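Local coordinates for hypothetical protein (PDB 2O62) that is of unknown function but joins an N-terminal DUF3598 domain to a second calycin-clan domain built as a closed antiparallel beta barrel, at residues A[179-184]-A[188-193]; A[90-95]-A[251-256]; A[101-106]-A[215-220]. All coordinates share one frame; numbering follows the deposited sequence.

Contact 1: A[179-184]-A[188-193]; sequences MQSTSF and TITSTA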
HETATM    1  N   MSE A 179      16.691 -13.662  -5.666  1.00 24.93           N
HETATM    2  CA  MSE A 179      16.108 -14.749  -4.874  1.00 25.37           C
HETATM    3  C   MSE A 179      15.403 -14.077  -3.714  1.00 22.56           C
HETATM    4  O   MSE A 179      16.016 -13.296  -3.001  1.00 21.22           O
HETATM    5  CB  MSE A 179      17.249 -15.633  -4.353  1.00 26.31           C
HETATM    6  CG  MSE A 179      16.869 -16.989  -3.744  1.00 34.17           C
HETATM    7 SE   MSE A 179      16.209 -17.007  -1.877  0.75 46.66          SE
HETATM    8  CE  MSE A 179      17.281 -15.620  -0.874  1.00 42.37           C
ATOM      9  N   GLN A 180      14.119 -14.353  -3.538  1.00 20.38           N
ATOM     10  CA  GLN A 180      13.340 -13.815  -2.421  1.00 20.18           C
ATOM     11  C   GLN A 180      12.660 -14.963  -1.677  1.00 20.61           C
ATOM     12  O   GLN A 180      12.007 -15.799  -2.311  1.00 20.89           O
ATOM     13  CB  GLN A 180      12.266 -12.849  -2.859  1.00 19.12           C
ATOM     14  CG  GLN A 180      11.543 -12.251  -1.651  1.00 21.61           C
ATOM     15  CD  GLN A 180      10.558 -11.189  -2.018  1.00 24.01           C
ATOM     16  OE1 GLN A 180      10.774 -10.432  -2.960  1.00 28.22           O
ATOM     17  NE2 GLN A 180       9.469 -11.085  -1.250  1.00 32.25           N
ATOM     18  N   SER A 181      12.844 -14.992  -0.354  1.00 19.82           N
ATOM     19  CA  SER A 181      12.227 -15.956   0.518  1.00 19.75           C
ATOM     20  C   SER A 181      11.460 -15.183   1.540  1.00 21.41           C
ATOM     21  O   SER A 181      12.060 -14.401   2.293  1.00 21.86           O
ATOM     22  CB  SER A 181      13.255 -16.808   1.236  1.00 20.84           C
ATOM     23  OG  SER A 181      12.561 -17.812   1.967  1.00 22.19           O
ATOM     24  N   THR A 182      10.155 -15.388   1.581  1.00 21.74           N
ATOM     25  CA  THR A 182       9.292 -14.656   2.473  1.00 22.26           C
ATOM     26  C   THR A 182       8.496 -15.622   3.360  1.00 22.82           C
ATOM     27  O   THR A 182       7.740 -16.495   2.854  1.00 22.70           O
ATOM     28  CB  THR A 182       8.331 -13.806   1.657  1.00 24.92           C
ATOM     29  OG1 THR A 182       9.050 -13.164   0.593  1.00 24.62           O
ATOM     30  CG2 THR A 182       7.689 -12.765   2.488  1.00 24.69           C
ATOM     31  N   SER A 183       8.598 -15.417   4.680  1.00 21.18           N
ATOM     32  CA  SER A 183       7.817 -16.177   5.654  1.00 21.46           C
ATOM     33  C   SER A 183       6.775 -15.304   6.288  1.00 21.74           C
ATOM     34  O   SER A 183       7.011 -14.136   6.645  1.00 21.98           O
ATOM     35  CB  SER A 183       8.721 -16.753   6.712  1.00 21.80           C
ATOM     36  OG  SER A 183       9.702 -17.577   6.073  1.00 25.35           O
ATOM     37  N   PHE A 184       5.585 -15.866   6.402  1.00 22.19           N
ATOM     38  CA  PHE A 184       4.482 -15.183   6.988  1.00 22.06           C
ATOM     39  C   PHE A 184       3.777 -16.207   7.845  1.00 22.49           C
ATOM     40  O   PHE A 184       3.211 -17.165   7.315  1.00 21.68           O
ATOM     41  CB  PHE A 184       3.557 -14.674   5.921  1.00 23.36           C
ATOM     42  CG  PHE A 184       2.448 -13.864   6.455  1.00 20.12           C
ATOM     43  CD1 PHE A 184       2.613 -12.509   6.599  1.00 23.69           C
ATOM     44  CD2 PHE A 184       1.258 -14.429   6.775  1.00 24.81           C
ATOM     45  CE1 PHE A 184       1.634 -11.739   7.060  1.00 24.76           C
ATOM     46  CE2 PHE A 184       0.227 -13.627   7.232  1.00 23.32           C
ATOM     47  CZ  PHE A 184       0.446 -12.291   7.414  1.00 23.37           C
ATOM     48  N   THR A 188       6.045 -20.228   4.162  1.00 18.43           N
ATOM     49  CA  THR A 188       7.207 -19.649   3.465  1.00 18.43           C
ATOM     50  C   THR A 188       7.099 -19.847   1.943  1.00 18.32           C
ATOM     51  O   THR A 188       6.734 -20.935   1.486  1.00 18.32           O
ATOM     52  CB  THR A 188       8.507 -20.237   3.987  1.00 18.57           C
ATOM     53  OG1 THR A 188       8.599 -19.970   5.401  1.00 23.00           O
ATOM     54  CG2 THR A 188       9.691 -19.629   3.273  1.00 20.91           C
ATOM     55  N   ILE A 189       7.402 -18.791   1.190  1.00 18.18           N
ATOM     56  CA  ILE A 189       7.468 -18.868  -0.287  1.00 18.46           C
ATOM     57  C   ILE A 189       8.812 -18.329  -0.758  1.00 18.05           C
ATOM     58  O   ILE A 189       9.170 -17.226  -0.389  1.00 18.48           O
ATOM     59  CB  ILE A 189       6.356 -18.085  -0.914  1.00 19.69           C
ATOM     60  CG1 ILE A 189       5.000 -18.699  -0.549  1.00 23.39           C
ATOM     61  CG2 ILE A 189       6.588 -17.970  -2.446  1.00 21.29           C
ATOM     62  CD1 ILE A 189       3.872 -17.746  -0.708  1.00 24.17           C
ATOM     63  N   THR A 190       9.580 -19.157  -1.466  1.00 16.72           N
ATOM     64  CA  THR A 190      10.884 -18.817  -1.969  1.00 16.61           C
ATOM     65  C   THR A 190      10.824 -18.892  -3.494  1.00 15.81           C
ATOM     66  O   THR A 190      10.509 -19.907  -4.026  1.00 15.90           O
ATOM     67  CB  THR A 190      11.909 -19.746  -1.445  1.00 16.76           C
ATOM     68  OG1 THR A 190      11.865 -19.723  -0.013  1.00 17.34           O
ATOM     69  CG2 THR A 190      13.287 -19.346  -1.905  1.00 14.69           C
ATOM     70  N   SER A 191      11.083 -17.776  -4.165  1.00 17.37           N
ATOM     71  CA  SER A 191      11.008 -17.725  -5.647  1.00 18.62           C
ATOM     72  C   SER A 191      12.117 -16.878  -6.199  1.00 18.70           C
ATOM     73  O   SER A 191      12.570 -15.940  -5.567  1.00 18.42           O
ATOM     74  CB  SER A 191       9.672 -17.144  -6.124  1.00 18.84           C
ATOM     75  OG  SER A 191       9.576 -17.195  -7.541  1.00 19.34           O
ATOM     76  N   THR A 192      12.555 -17.215  -7.395  1.00 20.10           N
ATOM     77  CA  THR A 192      13.523 -16.419  -8.138  1.00 20.14           C
ATOM     78  C   THR A 192      12.802 -15.436  -9.048  1.00 20.84           C
ATOM     79  O   THR A 192      11.703 -15.727  -9.507  1.00 21.29           O
ATOM     80  CB  THR A 192      14.403 -17.383  -8.896  1.00 20.67           C
ATOM     81  OG1 THR A 192      15.095 -18.174  -7.908  1.00 23.48           O
ATOM     82  CG2 THR A 192      15.382 -16.715  -9.791  1.00 21.22           C
ATOM     83  N   ALA A 193      13.382 -14.259  -9.235  1.00 20.67           N
ATOM     84  CA  ALA A 193      12.851 -13.229 -10.105  1.00 20.67           C
ATOM     85  C   ALA A 193      13.924 -12.658 -11.024  1.00 20.99           C
ATOM     86  O   ALA A 193      15.126 -12.737 -10.745  1.00 21.36           O
ATOM     87  CB  ALA A 193      12.301 -12.136  -9.298  1.00 21.16           C
TER
HETATM   88  O   HOH W   1       8.729 -14.727  -1.799  1.00 21.48           O
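S181 and T190 face each other as a non-hydrogen-bonded pair of an antiparallel hairpin, and their side chains make up what the backbone there omits: S181 OG and T190 OG1 lie 2.8 Å apart in a hydrogen bond. At the next non-hydrogen-bonded pair, S183 OG and T188 OG1 are likewise bonded at 2.7 Å. The two serines reach their threonines differently: S183 OG stands beside its backbone N (chi1 -58°), whereas S181 OG is swung beside the carbonyl carbon (chi1 -174°). T188 CG2 lies against both serine hydroxyls. At the far end the selenomethionine M179, bent at chi2 and chi3, lays SE 3.7 Å from T190 CG2. This face, with T188 and T190 exposed, is the loose, solvent-facing side.

The tight part is the backbone seam. Two hydrogen-bonded pairs, Q180 with S191 and T182 with I189, supply four nearly straight N-H...O bonds; Q180 N to S191 O, at 3.0 Å, is typical. On their face Q180 NE2 donates to T182 OG1 (2.8 Å), in the plane of its own amide, and a water links T182 OG1 to the carbonyl O of I189. Beside Q180, S191 is buried.

Within the barrel the hairpin lies between strand 162-172, which bonds to M179, S181 and S183, and strand 199-202, whose F202 touches Q180 and S191.

Contact 2: A[90-95]-A[251-256]; sequences SEFGGE and RSYNDK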
ATOM      1  N   SER A  90     -16.217  -4.500 -12.338  1.00 21.70           N
ATOM      2  CA  SER A  90     -15.506  -3.944 -11.206  1.00 22.05           C
ATOM      3  C   SER A  90     -14.079  -4.331 -11.338  1.00 22.23           C
ATOM      4  O   SER A  90     -13.739  -5.447 -10.969  1.00 22.93           O
ATOM      5  CB  SER A  90     -16.010  -4.501  -9.889  1.00 22.66           C
ATOM      6  OG  SER A  90     -17.312  -4.016  -9.586  1.00 24.69           O
ATOM      7  N   GLU A  91     -13.238  -3.406 -11.828  1.00 21.78           N
ATOM      8  CA  GLU A  91     -11.805  -3.654 -11.977  1.00 21.78           C
ATOM      9  C   GLU A  91     -11.090  -3.830 -10.646  1.00 21.24           C
ATOM     10  O   GLU A  91     -11.502  -3.325  -9.625  1.00 22.13           O
ATOM     11  CB  GLU A  91     -11.131  -2.496 -12.727  1.00 22.16           C
ATOM     12  CG  GLU A  91     -11.547  -2.371 -14.186  1.00 20.79           C
ATOM     13  CD  GLU A  91     -11.175  -1.035 -14.843  1.00 21.66           C
ATOM     14  OE1 GLU A  91     -10.897  -0.029 -14.151  1.00 20.20           O
ATOM     15  OE2 GLU A  91     -11.213  -1.012 -16.089  1.00 24.44           O
ATOM     16  N   PHE A  92      -9.957  -4.518 -10.686  1.00 20.96           N
ATOM     17  CA  PHE A  92      -9.103  -4.648  -9.515  1.00 20.24           C
ATOM     18  C   PHE A  92      -8.330  -3.319  -9.310  1.00 20.64           C
ATOM     19  O   PHE A  92      -8.161  -2.509 -10.220  1.00 21.21           O
ATOM     20  CB  PHE A  92      -8.128  -5.795  -9.709  1.00 20.88           C
ATOM     21  CG  PHE A  92      -7.346  -6.174  -8.468  1.00 21.14           C
ATOM     22  CD1 PHE A  92      -8.007  -6.435  -7.268  1.00 25.12           C
ATOM     23  CD2 PHE A  92      -5.986  -6.333  -8.536  1.00 22.20           C
ATOM     24  CE1 PHE A  92      -7.310  -6.815  -6.171  1.00 22.12           C
ATOM     25  CE2 PHE A  92      -5.265  -6.726  -7.448  1.00 23.51           C
ATOM     26  CZ  PHE A  92      -5.927  -6.952  -6.258  1.00 22.22           C
ATOM     27  N   GLY A  93      -7.909  -3.106  -8.081  1.00 21.36           N
ATOM     28  CA  GLY A  93      -7.243  -1.888  -7.673  1.00 21.06           C
ATOM     29  C   GLY A  93      -7.514  -1.570  -6.222  1.00 22.35           C
ATOM     30  O   GLY A  93      -8.072  -2.398  -5.502  1.00 23.00           O
ATOM     31  N   GLY A  94      -7.117  -0.377  -5.787  1.00 20.85           N
ATOM     32  CA  GLY A  94      -7.400   0.058  -4.433  1.00 21.12           C
ATOM     33  C   GLY A  94      -6.181   0.811  -3.904  1.00 21.40           C
ATOM     34  O   GLY A  94      -5.183   0.973  -4.600  1.00 21.08           O
ATOM     35  N   GLU A  95      -6.268   1.248  -2.652  1.00 20.87           N
ATOM     36  CA  GLU A  95      -5.271   2.132  -2.055  1.00 20.49           C
ATOM     37  C   GLU A  95      -4.687   1.501  -0.797  1.00 20.36           C
ATOM     38  O   GLU A  95      -5.434   0.990   0.045  1.00 19.66           O
ATOM     39  CB  GLU A  95      -5.942   3.438  -1.673  1.00 20.32           C
ATOM     40  CG  GLU A  95      -5.044   4.431  -0.945  1.00 20.65           C
ATOM     41  CD  GLU A  95      -5.772   5.691  -0.515  1.00 24.02           C
ATOM     42  OE1 GLU A  95      -6.998   5.784  -0.719  1.00 31.00           O
ATOM     43  OE2 GLU A  95      -5.135   6.587   0.046  1.00 23.71           O
ATOM     44  N   ARG A 251      -3.851  -5.974   0.914  1.00 18.61           N
ATOM     45  CA  ARG A 251      -5.323  -6.050   0.896  1.00 18.42           C
ATOM     46  C   ARG A 251      -5.709  -7.343   0.177  1.00 18.58           C
ATOM     47  O   ARG A 251      -5.377  -7.528  -0.991  1.00 19.56           O
ATOM     48  CB  ARG A 251      -5.914  -4.853   0.146  1.00 17.08           C
ATOM     49  CG  ARG A 251      -7.426  -4.623   0.261  1.00 20.40           C
ATOM     50  CD  ARG A 251      -7.826  -3.525  -0.739  1.00 19.02           C
ATOM     51  NE  ARG A 251      -9.278  -3.366  -0.705  1.00 19.21           N
ATOM     52  CZ  ARG A 251      -9.946  -2.672   0.197  1.00 19.52           C
ATOM     53  NH1 ARG A 251      -9.339  -1.937   1.106  1.00 21.95           N
ATOM     54  NH2 ARG A 251     -11.273  -2.663   0.126  1.00 17.57           N
ATOM     55  N   SER A 252      -6.363  -8.243   0.887  1.00 18.05           N
ATOM     56  CA  SER A 252      -6.558  -9.623   0.419  1.00 19.01           C
ATOM     57  C   SER A 252      -7.989  -9.918   0.005  1.00 19.77           C
ATOM     58  O   SER A 252      -8.918  -9.646   0.745  1.00 19.29           O
ATOM     59  CB  SER A 252      -6.120 -10.594   1.503  1.00 18.67           C
ATOM     60  OG  SER A 252      -4.744 -10.411   1.837  1.00 20.32           O
ATOM     61  N   TYR A 253      -8.135 -10.538  -1.166  1.00 19.44           N
ATOM     62  CA  TYR A 253      -9.423 -10.959  -1.716  1.00 19.35           C
ATOM     63  C   TYR A 253      -9.476 -12.481  -1.847  1.00 19.63           C
ATOM     64  O   TYR A 253      -8.505 -13.100  -2.231  1.00 20.10           O
ATOM     65  CB  TYR A 253      -9.654 -10.357  -3.105  1.00 18.73           C
ATOM     66  CG  TYR A 253      -9.889  -8.875  -3.090  1.00 19.29           C
ATOM     67  CD1 TYR A 253      -8.820  -7.995  -2.921  1.00 20.98           C
ATOM     68  CD2 TYR A 253     -11.185  -8.356  -3.173  1.00 18.87           C
ATOM     69  CE1 TYR A 253      -9.009  -6.622  -2.868  1.00 20.62           C
ATOM     70  CE2 TYR A 253     -11.380  -6.953  -3.114  1.00 20.94           C
ATOM     71  CZ  TYR A 253     -10.283  -6.122  -2.961  1.00 19.64           C
ATOM     72  OH  TYR A 253     -10.421  -4.762  -2.876  1.00 17.69           O
ATOM     73  N   ASN A 254     -10.631 -13.086  -1.544  1.00 18.72           N
ATOM     74  CA  ASN A 254     -10.782 -14.547  -1.762  1.00 18.49           C
ATOM     75  C   ASN A 254     -11.063 -14.840  -3.254  1.00 20.45           C
ATOM     76  O   ASN A 254     -11.246 -13.898  -4.067  1.00 20.05           O
ATOM     77  CB  ASN A 254     -11.842 -15.180  -0.831  1.00 18.74           C
ATOM     78  CG  ASN A 254     -13.202 -14.757  -1.123  1.00 16.78           C
ATOM     79  OD1 ASN A 254     -13.503 -14.243  -2.193  1.00 18.94           O
ATOM     80  ND2 ASN A 254     -14.100 -15.029  -0.183  1.00 18.30           N
ATOM     81  N   ASP A 255     -11.053 -16.118  -3.641  1.00 20.83           N
ATOM     82  CA  ASP A 255     -11.270 -16.468  -5.054  1.00 21.76           C
ATOM     83  C   ASP A 255     -12.696 -16.279  -5.560  1.00 21.81           C
ATOM     84  O   ASP A 255     -12.976 -16.547  -6.729  1.00 21.69           O
ATOM     85  CB  ASP A 255     -10.738 -17.856  -5.372  1.00 22.18           C
ATOM     86  CG  ASP A 255     -11.543 -18.964  -4.776  1.00 25.45           C
ATOM     87  OD1 ASP A 255     -12.651 -18.735  -4.238  1.00 26.00           O
ATOM     88  OD2 ASP A 255     -11.024 -20.101  -4.894  1.00 29.37           O
ATOM     89  N   LYS A 256     -13.587 -15.769  -4.702  1.00 22.13           N
ATOM     90  CA  LYS A 256     -14.912 -15.328  -5.139  1.00 22.16           C
ATOM     91  C   LYS A 256     -14.939 -13.805  -5.402  1.00 21.24           C
ATOM     92  O   LYS A 256     -16.013 -13.234  -5.661  1.00 21.92           O
ATOM     93  CB  LYS A 256     -15.988 -15.706  -4.110  1.00 22.26           C
ATOM     94  CG  LYS A 256     -16.148 -17.227  -3.900  1.00 23.04           C
ATOM     95  CD  LYS A 256     -17.346 -17.553  -2.990  1.00 23.95           C
TER
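Y253 OH, at the tip of a ring that F92 meets across the contact, is gripped by two groups. R251 NE donates to it over 2.8 Å, in the plane of the guanidinium and nearly straight (167°), while the phenol itself reaches the carbonyl O of L83. The other guanidinium nitrogens of R251 are engaged too, NH1 with S80 OG and NH2 with G70 O, and W259 adds a cation-pi contact. An arginine tied on so many sides, with its chain extended from CB through CD to NE, should hold the phenol ring firmly and probably polarises its hydroxyl.

The contact proper is aromatic. F92 turns its edge to the face of Y253 in an offset edge-to-face (T-shaped) arrangement, with centroids 5.6 Å apart and planes at 79°. The leading atom is F92 CE1, 3.7 Å from Y253 CE1. The backbones stay well apart, F92 CA and Y253 CA being 10.0 Å from each other, so the two rings span the gap. With CG anti to the backbone N of F92 (chi1 -170°), the ring extends across it. Beyond F92, G93 and G94 have backbone angles that only glycine adopts comfortably, and the strand passes Y253 OH with G93 O at 4.2 Å.

The loop leading into strand 93-100 of the N-terminal sheet thus meets the end of strand 245-253 of the C-terminal barrel: F92 also packs on F111, L86 and V227 and on L233 and L235 of strand 233-242, while the ring of W259, from the adjoining strand 259-269, meets that of Y253.

Contact 3: A[101-106]-A[215-220]; sequences ENRRLR and LPDGAS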
ATOM      1  N   GLU A 101       4.653   9.117  11.694  1.00 22.68           N
ATOM      2  CA  GLU A 101       5.110  10.393  12.238  1.00 24.94           C
ATOM      3  C   GLU A 101       4.497  11.550  11.416  1.00 23.15           C
ATOM      4  O   GLU A 101       3.275  11.671  11.384  1.00 23.82           O
ATOM      5  CB  GLU A 101       6.660  10.407  12.329  1.00 25.08           C
ATOM      6  CG  GLU A 101       7.194   9.303  13.271  1.00 28.30           C
ATOM      7  CD  GLU A 101       8.706   9.318  13.490  1.00 30.51           C
ATOM      8  OE1 GLU A 101       9.442  10.030  12.744  1.00 38.45           O
ATOM      9  OE2 GLU A 101       9.169   8.572  14.392  1.00 37.50           O
ATOM     10  N   ASN A 102       5.314  12.370  10.758  1.00 22.06           N
ATOM     11  CA  ASN A 102       4.817  13.547  10.006  1.00 21.69           C
ATOM     12  C   ASN A 102       4.443  13.267   8.547  1.00 21.46           C
ATOM     13  O   ASN A 102       4.262  14.196   7.784  1.00 20.53           O
ATOM     14  CB  ASN A 102       5.846  14.717  10.030  1.00 21.55           C
ATOM     15  CG  ASN A 102       7.053  14.490   9.088  1.00 24.22           C
ATOM     16  OD1 ASN A 102       7.706  13.415   9.142  1.00 28.79           O
ATOM     17  ND2 ASN A 102       7.378  15.512   8.240  1.00 19.25           N
ATOM     18  N   ARG A 103       4.437  12.002   8.154  1.00 20.86           N
ATOM     19  CA  ARG A 103       4.294  11.592   6.767  1.00 19.66           C
ATOM     20  C   ARG A 103       3.148  10.633   6.580  1.00 20.47           C
ATOM     21  O   ARG A 103       2.849   9.819   7.461  1.00 20.02           O
ATOM     22  CB  ARG A 103       5.562  10.854   6.287  1.00 21.32           C
ATOM     23  CG  ARG A 103       6.776  11.746   6.057  1.00 20.25           C
ATOM     24  CD  ARG A 103       6.714  12.666   4.841  1.00 22.05           C
ATOM     25  NE  ARG A 103       6.021  12.002   3.743  1.00 22.10           N
ATOM     26  CZ  ARG A 103       6.581  11.167   2.882  1.00 21.38           C
ATOM     27  NH1 ARG A 103       7.894  11.009   2.870  1.00 21.04           N
ATOM     28  NH2 ARG A 103       5.813  10.542   1.992  1.00 21.26           N
ATOM     29  N   ARG A 104       2.528  10.719   5.408  1.00 20.29           N
ATOM     30  CA  ARG A 104       1.750   9.611   4.862  1.00 20.85           C
ATOM     31  C   ARG A 104       2.320   9.284   3.501  1.00 21.11           C
ATOM     32  O   ARG A 104       2.846  10.168   2.791  1.00 20.81           O
ATOM     33  CB  ARG A 104       0.260   9.887   4.761  1.00 20.68           C
ATOM     34  CG  ARG A 104      -0.346  10.464   5.997  1.00 22.59           C
ATOM     35  CD  ARG A 104      -1.839  10.277   6.039  1.00 22.54           C
ATOM     36  NE  ARG A 104      -2.523  11.016   5.002  1.00 21.58           N
ATOM     37  CZ  ARG A 104      -3.838  11.079   4.836  1.00 24.82           C
ATOM     38  NH1 ARG A 104      -4.650  10.449   5.663  1.00 23.56           N
ATOM     39  NH2 ARG A 104      -4.353  11.791   3.841  1.00 25.08           N
ATOM     40  N   LEU A 105       2.251   8.009   3.149  1.00 20.86           N
ATOM     41  CA  LEU A 105       2.565   7.563   1.801  1.00 21.00           C
ATOM     42  C   LEU A 105       1.427   6.692   1.394  1.00 20.83           C
ATOM     43  O   LEU A 105       1.194   5.641   2.033  1.00 20.30           O
ATOM     44  CB  LEU A 105       3.846   6.729   1.709  1.00 21.73           C
ATOM     45  CG  LEU A 105       3.872   6.176   0.256  1.00 27.08           C
ATOM     46  CD1 LEU A 105       4.640   7.162  -0.652  1.00 27.81           C
ATOM     47  CD2 LEU A 105       4.286   4.822   0.040  1.00 27.36           C
ATOM     48  N   ARG A 106       0.714   7.123   0.352  1.00 21.14           N
ATOM     49  CA  ARG A 106      -0.508   6.440  -0.049  1.00 21.12           C
ATOM     50  C   ARG A 106      -0.346   6.023  -1.496  1.00 22.16           C
ATOM     51  O   ARG A 106       0.024   6.844  -2.338  1.00 22.86           O
ATOM     52  CB  ARG A 106      -1.722   7.300   0.129  1.00 21.53           C
ATOM     53  CG  ARG A 106      -1.761   7.888   1.461  1.00 21.94           C
ATOM     54  CD  ARG A 106      -3.087   8.533   1.814  1.00 23.03           C
ATOM     55  NE  ARG A 106      -3.279   9.866   1.267  1.00 22.16           N
ATOM     56  CZ  ARG A 106      -4.323  10.250   0.529  1.00 23.07           C
ATOM     57  NH1 ARG A 106      -5.263   9.392   0.147  1.00 23.86           N
ATOM     58  NH2 ARG A 106      -4.462  11.522   0.190  1.00 21.05           N
ATOM     59  N   LEU A 215       9.657   2.563  -6.669  1.00 20.46           N
ATOM     60  CA  LEU A 215       9.195   3.914  -6.873  1.00 19.71           C
ATOM     61  C   LEU A 215       9.905   4.949  -6.025  1.00 19.39           C
ATOM     62  O   LEU A 215      10.752   4.621  -5.154  1.00 17.84           O
ATOM     63  CB  LEU A 215       7.690   3.948  -6.547  1.00 20.75           C
ATOM     64  CG  LEU A 215       6.759   3.182  -7.505  1.00 21.43           C
ATOM     65  CD1 LEU A 215       5.402   2.915  -6.835  1.00 24.18           C
ATOM     66  CD2 LEU A 215       6.619   3.932  -8.836  1.00 24.00           C
ATOM     67  N   PRO A 216       9.583   6.235  -6.270  1.00 19.32           N
ATOM     68  CA  PRO A 216      10.058   7.256  -5.361  1.00 19.22           C
ATOM     69  C   PRO A 216       9.622   7.093  -3.874  1.00 19.26           C
ATOM     70  O   PRO A 216       8.649   6.367  -3.523  1.00 20.31           O
ATOM     71  CB  PRO A 216       9.442   8.537  -5.932  1.00 19.68           C
ATOM     72  CG  PRO A 216       9.201   8.247  -7.372  1.00 19.80           C
ATOM     73  CD  PRO A 216       8.823   6.822  -7.409  1.00 18.64           C
ATOM     74  N   ASP A 217      10.351   7.801  -3.020  1.00 19.13           N
ATOM     75  CA  ASP A 217      10.016   7.914  -1.597  1.00 18.86           C
ATOM     76  C   ASP A 217      10.046   6.563  -0.875  1.00 19.14           C
ATOM     77  O   ASP A 217       9.257   6.319   0.045  1.00 19.30           O
ATOM     78  CB  ASP A 217       8.644   8.555  -1.437  1.00 19.45           C
ATOM     79  CG  ASP A 217       8.365   9.017   0.014  1.00 22.25           C
ATOM     80  OD1 ASP A 217       9.273   9.602   0.680  1.00 21.87           O
ATOM     81  OD2 ASP A 217       7.247   8.764   0.531  1.00 28.07           O
ATOM     82  N   GLY A 218      10.922   5.685  -1.356  1.00 19.12           N
ATOM     83  CA  GLY A 218      11.127   4.333  -0.797  1.00 19.26           C
ATOM     84  C   GLY A 218       9.931   3.411  -0.973  1.00 19.71           C
ATOM     85  O   GLY A 218       9.843   2.356  -0.340  1.00 19.54           O
ATOM     86  N   ALA A 219       9.038   3.763  -1.917  1.00 20.13           N
ATOM     87  CA  ALA A 219       7.818   3.008  -2.178  1.00 19.71           C
ATOM     88  C   ALA A 219       7.998   1.861  -3.167  1.00 19.32           C
ATOM     89  O   ALA A 219       8.823   1.916  -4.088  1.00 18.41           O
ATOM     90  CB  ALA A 219       6.750   3.922  -2.676  1.00 20.71           C
ATOM     91  N   SER A 220       7.211   0.815  -2.986  1.00 20.05           N
ATOM     92  CA  SER A 220       7.122  -0.240  -3.952  1.00 20.09           C
ATOM     93  C   SER A 220       5.669  -0.633  -4.146  1.00 20.65           C
ATOM     94  O   SER A 220       4.829  -0.458  -3.245  1.00 20.45           O
ATOM     95  CB  SER A 220       7.981  -1.451  -3.542  1.00 21.34           C
ATOM     96  OG  SER A 220       7.614  -1.949  -2.286  1.00 19.95           O
TER
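R103 and D217 form a buried salt bridge in which the guanidinium meets the carboxylate end-on, one nitrogen to each oxygen. R103 NH2 donates to D217 OD2 over 2.7 Å, and R103 NH1 to D217 OD1 over 2.9 Å. Both oxygens lie close to the guanidinium plane, but the carboxylate is turned 32° against it: OD1 is met on its syn side, OD2 from above the carboxylate plane. L105 and D217 run alongside each other in opposite directions, with L105 CD1 3.3 Å from D217 OD2, and the other leucine methyl, CD2, rests 3.8 Å from A219 CB. The charged pair is therefore flanked by an apolar contact.

D217 owes its place to a type I' beta turn over P216-A219, closed by the bond from A219 N to P216 O (3.1 Å), with D217 and G218 both in the left-handed region. This turn lies in the hairpin from strand 210-214 to strand 219-224 of the C-terminal barrel, and the side chain of D217, CG anti to the backbone N, reaches from it toward the N-terminal sheet.

A second shell fixes the arginine. R103, its chain bent at chi2 and chi3, sends NH2 to the carbonyl O of neighbouring R104 (3.1 Å), NE to E125 O and NH1 to A133 O. On the acid side, the backbone N of R135 donates to D217 OD1.

Overall arrangement
Contact 1 is a surface contact within one hairpin of the C-terminal barrel, held by backbone bonds and paired hydroxyls. Contacts 2 and 3 are buried and, unlike it, join the N-terminal sheet to that barrel, through segments more than a hundred residues apart in the chain. Their chemistry differs: rings meeting edge to face in contact 2, a two-pronged salt bridge flanked by leucine and alanine in contact 3. They lie on opposite sides of the chain's centre, yet their N-terminal segments lie on the neighbouring strands 93-100 and 103-111, and a salt bridge from E95 OE2 to R106 NH1 (2.8 Å) ties them together. Contact 1 touches neither, its centre being about 22 Å from that of contact 2.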